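Local coordinates for carbonic anhydrase (Neosartorya fumigata, PDB 6LAC), which probably catalyses the reversible hydration of carbon dioxide to hydrogencarbonate, using one zinc ion bound in each subunit, at residues C87-G91 and M166-K170; Y9-L14 and R174-I179; W31-S35 and G59-V63; L114-H118 and L137-E141. The protein carries 1 engineered substitution. All coordinates share one frame; numbering follows the deposited sequence.

Contact 1. Residues C87-G91 and M166-K170; sequences CGHYG and MVYDK. With ZN (zinc ion), chain C.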
loop_
_atom_site.group_PDB
_atom_site.type_symbol
_atom_site.label_atom_id
_atom_site.label_comp_id
_atom_site.label_asym_id
_atom_site.label_seq_id
_atom_site.Cartn_x
_atom_site.Cartn_y
_atom_site.Cartn_z
ATOM N N CYS A 87 3.013 10.832 2.164
ATOM C CA CYS A 87 3.383 10.840 3.581
ATOM C C CYS A 87 4.636 10.009 3.785
ATOM O O CYS A 87 4.589 8.774 3.591
ATOM C CB CYS A 87 2.280 10.280 4.414
ATOM S SG CYS A 87 2.557 10.512 6.193
ATOM N N GLY A 88 5.749 10.601 4.170
ATOM C CA GLY A 88 6.916 9.879 4.672
ATOM C C GLY A 88 6.850 9.717 6.152
ATOM O O GLY A 88 5.883 10.156 6.794
ATOM N N HIS A 89 7.848 9.018 6.702
ATOM C CA HIS A 89 7.804 8.786 8.157
ATOM C C HIS A 89 9.213 8.655 8.710
ATOM O O HIS A 89 10.042 7.966 8.172
ATOM C CB HIS A 89 6.916 7.564 8.481
ATOM C CG HIS A 89 7.500 6.312 7.997
ATOM N ND1 HIS A 89 8.157 5.404 8.840
ATOM C CD2 HIS A 89 7.717 5.873 6.753
ATOM C CE1 HIS A 89 8.663 4.454 8.110
ATOM N NE2 HIS A 89 8.405 4.698 6.831
ATOM N N TYR A 90 9.384 9.346 9.827
ATOM C CA TYR A 90 10.674 9.213 10.535
ATOM C C TYR A 90 10.904 7.771 11.000
ATOM O O TYR A 90 9.980 7.129 11.488
ATOM C CB TYR A 90 10.790 10.236 11.653
ATOM C CG TYR A 90 10.705 11.674 11.183
ATOM C CD1 TYR A 90 11.629 12.211 10.297
ATOM C CD2 TYR A 90 9.729 12.512 11.669
ATOM C CE1 TYR A 90 11.535 13.527 9.858
ATOM C CE2 TYR A 90 9.612 13.827 11.246
ATOM C CZ TYR A 90 10.534 14.338 10.370
ATOM O OH TYR A 90 10.396 15.668 10.015
ATOM N N GLY A 91 12.151 7.343 10.881
ATOM C CA GLY A 91 12.553 5.974 11.221
ATOM C C GLY A 91 12.480 5.012 10.074
ATOM O O GLY A 91 12.751 3.810 10.257
ATOM N N MET A 166 3.794 15.370 3.465
ATOM C CA MET A 166 3.921 15.461 4.922
ATOM C C MET A 166 4.850 14.381 5.416
ATOM O O MET A 166 5.204 13.457 4.674
ATOM C CB MET A 166 2.586 15.373 5.597
ATOM C CG MET A 166 1.927 14.111 5.354
ATOM S SD MET A 166 0.527 13.796 6.471
ATOM C CE MET A 166 1.328 13.407 8.030
ATOM N N VAL A 167 5.276 14.528 6.664
ATOM C CA VAL A 167 6.031 13.471 7.383
ATOM C C VAL A 167 5.371 13.167 8.700
ATOM O O VAL A 167 4.963 14.088 9.426
ATOM C CB VAL A 167 7.477 13.871 7.591
ATOM C CG1 VAL A 167 8.260 12.732 8.177
ATOM C CG2 VAL A 167 8.110 14.405 6.352
ATOM N N TYR A 168 5.220 11.897 8.981
ATOM C CA TYR A 168 4.632 11.402 10.220
ATOM C C TYR A 168 5.746 11.021 11.181
ATOM O O TYR A 168 6.690 10.343 10.823
ATOM C CB TYR A 168 3.775 10.206 9.891
ATOM C CG TYR A 168 3.409 9.344 11.053
ATOM C CD1 TYR A 168 2.658 9.815 12.100
ATOM C CD2 TYR A 168 3.770 7.999 11.064
ATOM C CE1 TYR A 168 2.342 8.985 13.192
ATOM C CE2 TYR A 168 3.426 7.142 12.095
ATOM C CZ TYR A 168 2.730 7.663 13.169
ATOM O OH TYR A 168 2.370 6.807 14.208
ATOM N N ASP A 169 5.582 11.479 12.426
ATOM C CA ASP A 169 6.535 11.166 13.526
ATOM C C ASP A 169 5.841 10.305 14.584
ATOM O O ASP A 169 4.971 10.842 15.312
ATOM C CB ASP A 169 7.000 12.487 14.141
ATOM C CG ASP A 169 8.131 12.325 15.135
ATOM O OD1 ASP A 169 8.148 11.287 15.830
ATOM O OD2 ASP A 169 8.995 13.233 15.162
ATOM N N LYS A 170 6.168 9.016 14.629
ATOM C CA LYS A 170 5.481 8.074 15.541
ATOM C C LYS A 170 5.890 8.379 16.993
ATOM O O LYS A 170 5.216 7.848 17.854
ATOM C CB LYS A 170 5.717 6.629 15.128
ATOM C CG LYS A 170 7.142 6.154 15.214
ATOM C CD LYS A 170 7.281 4.704 14.863
ATOM C CE LYS A 170 8.709 4.218 14.744
ATOM N NZ LYS A 170 9.438 4.807 13.603
HETATM ZN ZN ZN C . 9.403 3.670 5.350
HETATM O O HOH W 1 7.186 5.238 11.515
HETATM O O HOH W 2 7.465 7.881 12.235
#
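The phenol ring of Y90 lies flat against V167, whose CG1 methyl stands over the ring centre, 3.5 Å from the centroid in a CH-pi contact 12° off the ring normal. The side chains cross at about a right angle, and CG1, anti to its own backbone N (chi1 -174°), reaches the ring; a branched aliphatic residue offers just such a methyl. D169 flanks the same ring, its CB at the edge in the ring plane and its carboxylate turned 70° from the ring; its OD2 is salt-bridged to R132 and its OD1 takes the backbone N-H of A171, while Y90 OH bonds to E136. On the face carrying H89, C87 SG meets M166 CE at 3.6 Å. The strands run parallel: G88 N donates to M166 O, Y168 N to G88 O (2.9 Å), and Y90 N to Y168 O. The imidazole of H89 leads away from the strand pair, so that NE2 binds zinc at 2.1 Å while ND1 donates to a water that also receives K170 NZ. A histidine ligand at the C-terminal end of a parallel strand, completed by C34, D36 and C92, marks the zinc site of beta-class carbonic anhydrases.

Contact 2. Residues Y9-L14 and R174-I179; sequences YQLQPL and RGYQLI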
loop_
_atom_site.group_PDB
_atom_site.type_symbol
_atom_site.label_atom_id
_atom_site.label_comp_id
_atom_site.label_asym_id
_atom_site.label_seq_id
_atom_site.Cartn_x
_atom_site.Cartn_y
_atom_site.Cartn_z
ATOM N N TYR A 9 12.215 24.641 2.233
ATOM C CA TYR A 9 10.969 24.009 2.779
ATOM C C TYR A 9 10.951 24.159 4.299
ATOM O O TYR A 9 12.043 24.178 4.880
ATOM C CB TYR A 9 10.877 22.527 2.364
ATOM C CG TYR A 9 11.826 21.523 3.008
ATOM C CD1 TYR A 9 13.019 21.140 2.397
ATOM C CD2 TYR A 9 11.489 20.848 4.179
ATOM C CE1 TYR A 9 13.861 20.172 2.938
ATOM C CE2 TYR A 9 12.320 19.873 4.731
ATOM C CZ TYR A 9 13.507 19.528 4.110
ATOM O OH TYR A 9 14.341 18.606 4.667
ATOM N N GLN A 10 9.785 24.253 4.933
ATOM C CA GLN A 10 9.667 24.127 6.407
ATOM C C GLN A 10 8.654 23.037 6.782
ATOM O O GLN A 10 7.833 22.662 5.914
ATOM C CB GLN A 10 9.341 25.487 7.029
ATOM C CG GLN A 10 7.886 25.905 6.901
ATOM C CD GLN A 10 7.704 27.365 7.244
ATOM O OE1 GLN A 10 6.751 28.010 6.810
ATOM N NE2 GLN A 10 8.638 27.898 8.016
ATOM N N LEU A 11 8.695 22.580 8.036
ATOM C CA LEU A 11 7.804 21.552 8.619
ATOM C C LEU A 11 6.780 22.297 9.454
ATOM O O LEU A 11 7.202 23.016 10.413
ATOM C CB LEU A 11 8.578 20.577 9.514
ATOM C CG LEU A 11 9.446 19.526 8.834
ATOM C CD1 LEU A 11 8.592 18.540 8.063
ATOM C CD2 LEU A 11 10.467 20.179 7.931
ATOM N N GLN A 12 5.506 22.167 9.122
ATOM C CA GLN A 12 4.411 22.803 9.891
ATOM C C GLN A 12 3.611 21.705 10.555
ATOM O O GLN A 12 3.028 20.872 9.856
ATOM C CB GLN A 12 3.528 23.656 8.983
ATOM C CG GLN A 12 2.255 24.133 9.671
ATOM C CD GLN A 12 1.635 25.313 8.965
ATOM O OE1 GLN A 12 2.207 26.400 8.902
ATOM N NE2 GLN A 12 0.466 25.095 8.385
ATOM N N PRO A 13 3.565 21.658 11.907
ATOM C CA PRO A 13 2.719 20.709 12.615
ATOM C C PRO A 13 1.282 20.784 12.087
ATOM O O PRO A 13 0.794 21.897 11.946
ATOM C CB PRO A 13 2.799 21.153 14.093
ATOM C CG PRO A 13 4.103 21.914 14.171
ATOM C CD PRO A 13 4.314 22.549 12.817
ATOM N N LEU A 14 0.666 19.649 11.750
ATOM C CA LEU A 14 -0.743 19.608 11.282
ATOM C C LEU A 14 -1.648 19.813 12.495
ATOM O O LEU A 14 -1.363 19.242 13.568
ATOM C CB LEU A 14 -1.075 18.267 10.620
ATOM C CG LEU A 14 -0.272 17.909 9.371
ATOM C CD1 LEU A 14 -0.573 16.479 8.932
ATOM C CD2 LEU A 14 -0.543 18.871 8.235
ATOM N N ARG A 174 2.373 12.805 15.691
ATOM C CA ARG A 174 1.930 14.001 14.938
ATOM C C ARG A 174 2.398 13.883 13.490
ATOM O O ARG A 174 3.442 13.292 13.257
ATOM C CB ARG A 174 2.535 15.300 15.489
ATOM C CG ARG A 174 1.911 15.852 16.765
ATOM C CD ARG A 174 1.758 17.367 16.635
ATOM N NE ARG A 174 1.929 18.117 17.873
ATOM C CZ ARG A 174 1.685 19.417 18.008
ATOM N NH1 ARG A 174 1.241 20.122 16.982
ATOM N NH2 ARG A 174 1.870 20.010 19.177
ATOM N N GLY A 175 1.690 14.549 12.587
ATOM C CA GLY A 175 2.146 14.775 11.207
ATOM C C GLY A 175 2.621 16.195 11.026
ATOM O O GLY A 175 2.131 17.123 11.749
ATOM N N TYR A 176 3.511 16.419 10.085
ATOM C CA TYR A 176 4.059 17.736 9.763
ATOM C C TYR A 176 3.977 17.939 8.264
ATOM O O TYR A 176 4.546 17.121 7.514
ATOM C CB TYR A 176 5.492 17.852 10.265
ATOM C CG TYR A 176 5.652 17.517 11.723
ATOM C CD1 TYR A 176 5.758 18.517 12.681
ATOM C CD2 TYR A 176 5.561 16.219 12.186
ATOM C CE1 TYR A 176 5.890 18.203 14.033
ATOM C CE2 TYR A 176 5.667 15.888 13.528
ATOM C CZ TYR A 176 5.815 16.892 14.470
ATOM O OH TYR A 176 5.869 16.505 15.791
ATOM N N GLN A 177 3.301 18.983 7.836
ATOM C CA GLN A 177 3.222 19.322 6.425
ATOM C C GLN A 177 4.549 19.912 5.969
ATOM O O GLN A 177 5.162 20.769 6.698
ATOM C CB GLN A 177 2.049 20.252 6.182
ATOM C CG GLN A 177 1.896 20.537 4.708
ATOM C CD GLN A 177 0.771 21.494 4.430
ATOM O OE1 GLN A 177 0.040 21.908 5.334
ATOM N NE2 GLN A 177 0.601 21.781 3.152
ATOM N N LEU A 178 4.990 19.571 4.787
ATOM C CA LEU A 178 6.134 20.246 4.144
ATOM C C LEU A 178 5.597 21.462 3.388
ATOM O O LEU A 178 4.822 21.284 2.488
ATOM C CB LEU A 178 6.888 19.258 3.270
ATOM C CG LEU A 178 7.782 18.340 4.082
ATOM C CD1 LEU A 178 8.001 16.999 3.407
ATOM C CD2 LEU A 178 9.106 19.030 4.369
ATOM N N ILE A 179 5.957 22.669 3.843
ATOM C CA ILE A 179 5.610 23.988 3.229
ATOM C C ILE A 179 6.878 24.701 2.739
ATOM O O ILE A 179 7.880 24.196 2.242
ATOM C CB ILE A 179 4.887 24.862 4.264
ATOM C CG1 ILE A 179 3.462 24.364 4.505
ATOM C CG2 ILE A 179 4.935 26.330 3.834
ATOM C CD1 ILE A 179 2.839 24.909 5.755
#
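The side chain of Q12 passes obliquely across I179, meeting its CD1 methyl; both residues are exposed. Starting at CB, which lies 3.5 Å from I179 CD1, the glutamine chain leaves with CG anti to the backbone N (chi1 170°) and continues extended. CG passes the same methyl somewhat more loosely, at 4.0 Å. The amide at the tip then turns a face to it: I179 CD1 sits over Q12 CD at 3.5 Å, with OE1 and NE2 equally near. A long, flexible residue with a polar end suits this place, since its aliphatic part shelters a methyl while the amide can still face water.

Beneath these side chains the strands pair antiparallel, at 138° between their directions. Q12 and Q177 form the hydrogen-bonded pair, Q12 N to Q177 O and Q177 N to Q12 O, both 2.8 Å; I179 N reaches Q10 O, and L14 N reaches G175 O in a nearly straight bond of 174°. P13, lacking an N-H, fits the non-hydrogen-bonded position opposite Y176, where its CG touches the ring's CD1 at 4.1 Å. Nearer the other end, buried L14 lays CG and CD1 against the backbone of G175, where the lack of a side chain lets the leucine come close, and sets CD2 3.6 Å from Q177 CB.

The chemistry implies a division of labour: main-chain amides attach this outermost strand of the subunit's sheet, and largely apolar contacts fill in around them.

Contact 3. Residues W31-S35 and G59-V63; sequences WIGCS and GNMMV. With ZN (zinc ion), chain C.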
loop_
_atom_site.group_PDB
_atom_site.type_symbol
_atom_site.label_atom_id
_atom_site.label_comp_id
_atom_site.label_asym_id
_atom_site.label_seq_id
_atom_site.Cartn_x
_atom_site.Cartn_y
_atom_site.Cartn_z
ATOM N N TRP A 31 -3.777 8.551 -0.600
ATOM C CA TRP A 31 -2.760 8.619 0.475
ATOM C C TRP A 31 -1.625 7.702 0.071
ATOM O O TRP A 31 -1.880 6.467 0.029
ATOM C CB TRP A 31 -3.365 8.235 1.809
ATOM C CG TRP A 31 -2.456 8.476 2.962
ATOM C CD1 TRP A 31 -1.456 7.686 3.454
ATOM C CD2 TRP A 31 -2.473 9.646 3.779
ATOM N NE1 TRP A 31 -0.828 8.318 4.490
ATOM C CE2 TRP A 31 -1.442 9.513 4.727
ATOM C CE3 TRP A 31 -3.237 10.809 3.785
ATOM C CZ2 TRP A 31 -1.178 10.513 5.685
ATOM C CZ3 TRP A 31 -2.982 11.771 4.725
ATOM C CH2 TRP A 31 -1.980 11.625 5.651
ATOM N N ILE A 32 -0.451 8.191 -0.202
ATOM C CA ILE A 32 0.743 7.409 -0.595
ATOM C C ILE A 32 1.669 7.369 0.587
ATOM O O ILE A 32 2.201 8.402 0.975
ATOM C CB ILE A 32 1.410 7.977 -1.824
ATOM C CG1 ILE A 32 0.437 7.978 -3.001
ATOM C CG2 ILE A 32 2.687 7.225 -2.151
ATOM C CD1 ILE A 32 0.865 8.834 -4.177
ATOM N N GLY A 33 1.815 6.211 1.196
ATOM C CA GLY A 33 2.631 5.996 2.383
ATOM C C GLY A 33 3.619 4.882 2.113
ATOM O O GLY A 33 3.663 4.226 1.059
ATOM N N CYS A 34 4.458 4.643 3.107
ATOM C CA CYS A 34 5.552 3.637 3.040
ATOM C C CYS A 34 5.178 2.338 3.752
ATOM O O CYS A 34 4.588 2.317 4.839
ATOM C CB CYS A 34 6.820 4.181 3.655
ATOM S SG CYS A 34 8.206 3.008 3.562
ATOM N N SER A 35 5.538 1.241 3.098
ATOM C CA SER A 35 5.304 -0.120 3.624
ATOM C C SER A 35 5.879 -0.360 5.024
ATOM O O SER A 35 5.288 -1.208 5.720
ATOM C CB SER A 35 5.859 -1.103 2.670
ATOM O OG SER A 35 5.203 -1.021 1.402
ATOM N N GLY A 59 9.190 2.958 0.316
ATOM C CA GLY A 59 9.705 4.332 0.439
ATOM C C GLY A 59 8.669 5.405 0.169
ATOM O O GLY A 59 9.081 6.558 -0.020
ATOM N N ASN A 60 7.387 5.109 0.168
ATOM C CA ASN A 60 6.329 6.095 -0.194
ATOM C C ASN A 60 6.725 6.759 -1.495
ATOM O O ASN A 60 6.584 8.005 -1.654
ATOM C CB ASN A 60 5.992 7.094 0.916
ATOM C CG ASN A 60 7.159 7.775 1.586
ATOM O OD1 ASN A 60 7.673 7.273 2.593
ATOM N ND2 ASN A 60 7.539 8.969 1.125
ATOM N N MET A 61 7.185 5.982 -2.461
ATOM C CA MET A 61 7.578 6.453 -3.790
ATOM C C MET A 61 6.560 6.083 -4.837
ATOM O O MET A 61 5.799 5.135 -4.680
ATOM C CB MET A 61 8.941 5.882 -4.205
ATOM C CG MET A 61 10.065 6.250 -3.262
ATOM S SD MET A 61 11.591 5.709 -4.038
ATOM C CE MET A 61 12.674 5.924 -2.638
ATOM N N MET A 62 6.490 6.938 -5.833
ATOM C CA MET A 62 5.825 6.619 -7.112
ATOM C C MET A 62 6.907 6.636 -8.187
ATOM O O MET A 62 7.627 7.642 -8.383
ATOM C CB MET A 62 4.754 7.658 -7.417
ATOM C CG MET A 62 3.711 7.708 -6.344
ATOM S SD MET A 62 2.621 6.311 -6.442
ATOM C CE MET A 62 1.471 7.072 -7.608
ATOM N N VAL A 63 7.057 5.523 -8.860
ATOM C CA VAL A 63 8.156 5.326 -9.847
ATOM C C VAL A 63 7.506 5.046 -11.199
ATOM O O VAL A 63 6.254 4.935 -11.304
ATOM C CB VAL A 63 9.085 4.194 -9.369
ATOM C CG1 VAL A 63 9.674 4.471 -7.992
ATOM C CG2 VAL A 63 8.400 2.848 -9.402
HETATM ZN ZN ZN C . 9.403 3.670 5.350
#
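The flat carboxamide of N60 meets C34 edge on: C34 CB lies in the amide plane beyond OD1, 3.4 Å from it. Over one face stands C87 O, 3.4 Å from N60 CG. Over the other lies G59 O, so two carbonyl oxygens approach the amide carbon from opposite sides, which is probably favourable electrostatically, since that carbon carries partial positive charge. G59 O also accepts a hydrogen bond from N138 ND2, which ties the loop to helix 127-148.

This is the wall of the zinc site of a beta-class carbonic anhydrase, at the C-terminal end of the parallel strand 29-34, beside the loop that leaves strand 52-57. The loop turns sharply where G59 and N60 both have positive phi, a conformation that glycine enters easily and asparagine tolerates better than most residues. N60 CB thereby lies against the strand backbone, 3.5 Å from G33 C. N60 O is buried and has no hydrogen-bonding partner in the model.

Farther from the metal, I32 CD1 abuts M62 CG at 3.8 Å, the two side chains crossing at about a right angle; the thioether, bent at chi2 and chi3, curls so that SD and CE also lie near that methyl. A branched isoleucine and a flexible methionine suit this apolar spot, M62 being partly open to solvent. Just past the strand, S35 OG bonds to E54 O of the second subunit, placing the site close to the dimer interface.

Zinc is also held by D36, H89 and C92; C34, its sulfur anti to the backbone N (chi1 -178°), supplies SG at 2.2 Å.

Contact 4. Residues L114-H118 and L137-E141; sequences LRSTH and LNVLE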
loop_
_atom_site.group_PDB
_atom_site.type_symbol
_atom_site.label_atom_id
_atom_site.label_comp_id
_atom_site.label_asym_id
_atom_site.label_seq_id
_atom_site.Cartn_x
_atom_site.Cartn_y
_atom_site.Cartn_z
ATOM N N LEU A 114 18.882 11.236 -4.565
ATOM C CA LEU A 114 18.669 12.136 -3.411
ATOM C C LEU A 114 19.995 12.388 -2.725
ATOM O O LEU A 114 20.273 13.507 -2.344
ATOM C CB LEU A 114 17.722 11.537 -2.375
ATOM C CG LEU A 114 16.253 11.635 -2.681
ATOM C CD1 LEU A 114 15.508 10.900 -1.567
ATOM C CD2 LEU A 114 15.819 13.089 -2.797
ATOM N N ARG A 115 20.700 11.301 -2.410
ATOM C CA ARG A 115 21.935 11.401 -1.612
ATOM C C ARG A 115 22.951 12.259 -2.362
ATOM O O ARG A 115 23.671 12.991 -1.700
ATOM C CB ARG A 115 22.465 10.009 -1.266
ATOM C CG ARG A 115 21.581 9.274 -0.262
ATOM C CD ARG A 115 22.139 8.036 0.426
ATOM N NE ARG A 115 21.780 6.925 -0.408
ATOM C CZ ARG A 115 20.914 5.927 -0.183
ATOM N NH1 ARG A 115 20.316 5.808 1.003
ATOM N NH2 ARG A 115 20.647 5.032 -1.132
ATOM N N SER A 116 23.086 12.106 -3.684
ATOM C CA SER A 116 24.092 12.882 -4.463
ATOM C C SER A 116 23.618 14.328 -4.630
ATOM O O SER A 116 24.411 15.251 -4.403
ATOM C CB SER A 116 24.409 12.216 -5.771
ATOM O OG SER A 116 23.267 12.068 -6.592
ATOM N N THR A 117 22.351 14.550 -4.990
ATOM C CA THR A 117 21.789 15.908 -5.192
ATOM C C THR A 117 21.948 16.700 -3.885
ATOM O O THR A 117 22.336 17.892 -3.936
ATOM C CB THR A 117 20.336 15.827 -5.671
ATOM O OG1 THR A 117 20.332 15.050 -6.867
ATOM C CG2 THR A 117 19.690 17.182 -5.860
ATOM N N HIS A 118 21.637 16.103 -2.730
ATOM C CA HIS A 118 21.591 16.800 -1.425
ATOM C C HIS A 118 22.775 16.458 -0.521
ATOM O O HIS A 118 22.628 16.585 0.665
ATOM C CB HIS A 118 20.219 16.531 -0.769
ATOM C CG HIS A 118 19.069 16.929 -1.627
ATOM N ND1 HIS A 118 18.761 18.254 -1.906
ATOM C CD2 HIS A 118 18.204 16.187 -2.346
ATOM C CE1 HIS A 118 17.699 18.305 -2.686
ATOM N NE2 HIS A 118 17.348 17.034 -3.006
ATOM N N LEU A 137 13.449 14.952 2.389
ATOM C CA LEU A 137 13.860 15.232 1.011
ATOM C C LEU A 137 13.133 14.290 0.074
ATOM O O LEU A 137 12.797 14.665 -1.058
ATOM C CB LEU A 137 15.380 15.164 0.849
ATOM C CG LEU A 137 16.147 16.312 1.529
ATOM C CD1 LEU A 137 17.585 15.917 1.721
ATOM C CD2 LEU A 137 16.059 17.582 0.697
ATOM N N ASN A 138 13.004 13.015 0.442
ATOM C CA ASN A 138 12.299 12.043 -0.419
ATOM C C ASN A 138 10.851 12.510 -0.608
ATOM O O ASN A 138 10.349 12.427 -1.717
ATOM C CB ASN A 138 12.431 10.650 0.157
ATOM C CG ASN A 138 11.788 9.593 -0.681
ATOM O OD1 ASN A 138 12.084 9.509 -1.865
ATOM N ND2 ASN A 138 10.916 8.806 -0.036
ATOM N N VAL A 139 10.190 12.920 0.455
ATOM C CA VAL A 139 8.788 13.426 0.306
ATOM C C VAL A 139 8.775 14.604 -0.662
ATOM O O VAL A 139 7.982 14.579 -1.619
ATOM C CB VAL A 139 8.163 13.817 1.641
ATOM C CG1 VAL A 139 6.796 14.441 1.410
ATOM C CG2 VAL A 139 8.018 12.606 2.573
ATOM N N LEU A 140 9.684 15.550 -0.502
ATOM C CA LEU A 140 9.665 16.749 -1.382
ATOM C C LEU A 140 9.885 16.319 -2.808
ATOM O O LEU A 140 9.176 16.816 -3.702
ATOM C CB LEU A 140 10.744 17.698 -0.914
ATOM C CG LEU A 140 10.455 18.472 0.362
ATOM C CD1 LEU A 140 11.722 19.201 0.802
ATOM C CD2 LEU A 140 9.296 19.440 0.188
ATOM N N GLU A 141 10.853 15.441 -3.062
ATOM C CA GLU A 141 11.150 15.053 -4.460
ATOM C C GLU A 141 10.027 14.194 -4.997
ATOM O O GLU A 141 9.683 14.333 -6.189
ATOM C CB GLU A 141 12.530 14.397 -4.518
ATOM C CG GLU A 141 13.623 15.383 -4.134
ATOM C CD GLU A 141 14.226 16.258 -5.216
ATOM O OE1 GLU A 141 13.476 16.677 -6.148
ATOM O OE2 GLU A 141 15.467 16.515 -5.133
#
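H118 presents its imidazole to E141 in an unexpected way: NE2 donates to OE2 at 2.9 Å on the anti side of the carboxylate, with the ring and carboxylate planes 57° apart. The bond is fairly straight (164° at the hydrogen), and OE2 lies close to the ring plane, so the histidine uses its edge while its faces are packed. Over one face stands the CD2 methyl of L137, 3.7 Å from the ring centroid in a CH-pi contact; on the opposite face T117 CG2 sits toward the rim. Held at the edge and on both faces, the ring would resist rotation, and the nearby carboxylate could favour its protonated form. Histidine suits this position, just beyond helix 107-117, because its ring offers a flat face to L137 and an N-H to E141.

L114 bridges the two helices with both branches: CD1 rests 3.5 Å from N138 CB, crossing that side chain at about a right angle, whereas CD2 slides past E141 to lie 3.4 Å from CG. The glutamate thus serves twice, its aliphatic part packing and its tip bonding.

The contact joins the C-terminal end of helix 107-117 to the middle of helix 127-148, which on another side packs V139 and L140 against L178 of strand 174-178.

In the fold
From the N terminus, residues 9-14 wait for the last residues of the chain: contact 2 closes a loop around nearly the whole subunit, and the other three contacts nest within it. Contact 3 closes first, joining strand 29-34 to the loop after its neighbour 52-57. Contact 1 opens afterwards, in series with it, and spans a largely helical excursion between strands 83-89 and 162-169; contact 4 is nested inside that excursion, joining two of its helices. Contacts 1, 2 and 3 share one mixed sheet, and contacts 1 and 3 both reach zinc. Contact 4 pairs two helices, and its segment 137-141 also touches the other three contacts.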